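Local structure of HpuA (Kingella denitrificans ATCC 33394, 5EC6) at residues 155-159 with 160-164. The protein probably serves as an outer-membrane lipoprotein receptor that binds haemoglobin, as part of haem-iron acquisition. Residues are numbered along the deposited sequence; the frame is centred on the assembly and turned at random.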
# COMPACT_ATOMS: atom_id res chain seq x y z
N THR A 155 -1.34 -5.55 7.35
CA THR A 155 -1.76 -6.84 7.89
C THR A 155 -1.69 -7.90 6.79
O THR A 155 -2.43 -7.82 5.84
CB THR A 155 -3.22 -6.69 8.36
OG1 THR A 155 -3.27 -5.77 9.50
CG2 THR A 155 -3.81 -7.99 8.82
N PRO A 156 -0.80 -8.84 6.92
CA PRO A 156 -0.68 -9.83 5.85
C PRO A 156 -1.92 -10.67 5.70
O PRO A 156 -2.65 -10.98 6.68
CB PRO A 156 0.51 -10.71 6.28
CG PRO A 156 0.88 -10.29 7.61
CD PRO A 156 0.19 -9.04 7.97
N ALA A 157 -2.18 -11.07 4.47
CA ALA A 157 -3.29 -11.98 4.18
C ALA A 157 -3.05 -13.38 4.71
O ALA A 157 -2.11 -14.05 4.29
CB ALA A 157 -3.50 -12.07 2.65
N PRO A 158 -3.90 -13.88 5.62
CA PRO A 158 -3.59 -15.21 6.11
C PRO A 158 -3.64 -16.27 5.00
O PRO A 158 -4.58 -16.26 4.23
CB PRO A 158 -4.76 -15.46 7.11
CG PRO A 158 -5.17 -14.08 7.56
CD PRO A 158 -5.04 -13.25 6.31
N THR A 159 -2.66 -17.15 4.93
CA THR A 159 -2.59 -18.13 3.84
C THR A 159 -3.75 -19.12 3.90
O THR A 159 -4.22 -19.57 2.89
CB THR A 159 -1.25 -18.88 3.82
OG1 THR A 159 -1.06 -19.55 5.08
CG2 THR A 159 -0.08 -17.93 3.57
N ASP A 160 -4.29 -19.36 5.11
CA ASP A 160 -5.40 -20.30 5.21
C ASP A 160 -6.77 -19.83 4.70
O ASP A 160 -7.69 -20.62 4.54
CB ASP A 160 -5.47 -20.92 6.63
CG ASP A 160 -5.74 -19.95 7.70
OD1 ASP A 160 -6.04 -18.75 7.44
OD2 ASP A 160 -5.61 -20.41 8.88
N THR A 161 -6.88 -18.54 4.33
CA THR A 161 -8.07 -18.05 3.76
C THR A 161 -7.85 -17.32 2.44
O THR A 161 -8.72 -16.59 2.02
CB THR A 161 -8.77 -17.12 4.75
OG1 THR A 161 -7.88 -16.09 5.15
CG2 THR A 161 -9.19 -17.93 6.01
N LEU A 162 -6.74 -17.63 1.79
CA LEU A 162 -6.51 -17.16 0.38
C LEU A 162 -7.54 -17.77 -0.54
O LEU A 162 -8.19 -18.80 -0.20
CB LEU A 162 -5.11 -17.51 -0.07
CG LEU A 162 -3.91 -16.69 0.51
CD1 LEU A 162 -2.60 -17.34 0.18
CD2 LEU A 162 -3.99 -15.21 0.10
N GLN A 163 -7.79 -17.12 -1.67
CA GLN A 163 -8.84 -17.58 -2.57
C GLN A 163 -8.65 -19.03 -2.99
O GLN A 163 -7.56 -19.45 -3.34
CB GLN A 163 -8.99 -16.69 -3.81
CG GLN A 163 -7.75 -16.59 -4.69
CD GLN A 163 -8.09 -15.72 -5.87
OE1 GLN A 163 -8.22 -14.51 -5.72
NE2 GLN A 163 -8.35 -16.33 -7.03
N GLY A 164 -9.78 -19.76 -2.95
CA GLY A 164 -9.77 -21.17 -3.40
C GLY A 164 -9.47 -22.15 -2.26
O GLY A 164 -9.72 -23.35 -2.40
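The backbone turns tightly at T159 and D160, where T161 N donates to P158 O at 3.2 Å in a nearly straight bond (164°). L162 N reaches T159 O in a second, weak bond of 3.4 Å. P158 O also accepts a bond from the hydroxyl of S280, so two donors grip it. On one flank of the turn the P158 ring lies beside two polar side chains: its CB is 3.5 Å from D160 OD1 and 3.7 Å from T161 OG1. D160 CG sits between its own backbone N and carbonyl carbon (chi1 63°), which brings OD1 alongside P158 CB. T161 OG1 is hydrogen-bonded to E268. L162 folds back with its two branches parted: CD1 comes within 3.7 Å of T159 CA on the turn, while CD2 meets A157 CB, just ahead of it, at 4.1 Å. A157 and L162 together rest on L264 of strand 256-265 and on S280, and this is the buried side, whereas T159 and D160 are exposed. The arrangement is that of a type I beta-turn over P158-T161, overlapped by a second turn over T159-L162 with a weak closing bond, in 3-10 fashion, in the loop linking strand 148-154 to helix 165-168 of this beta-rich receptor.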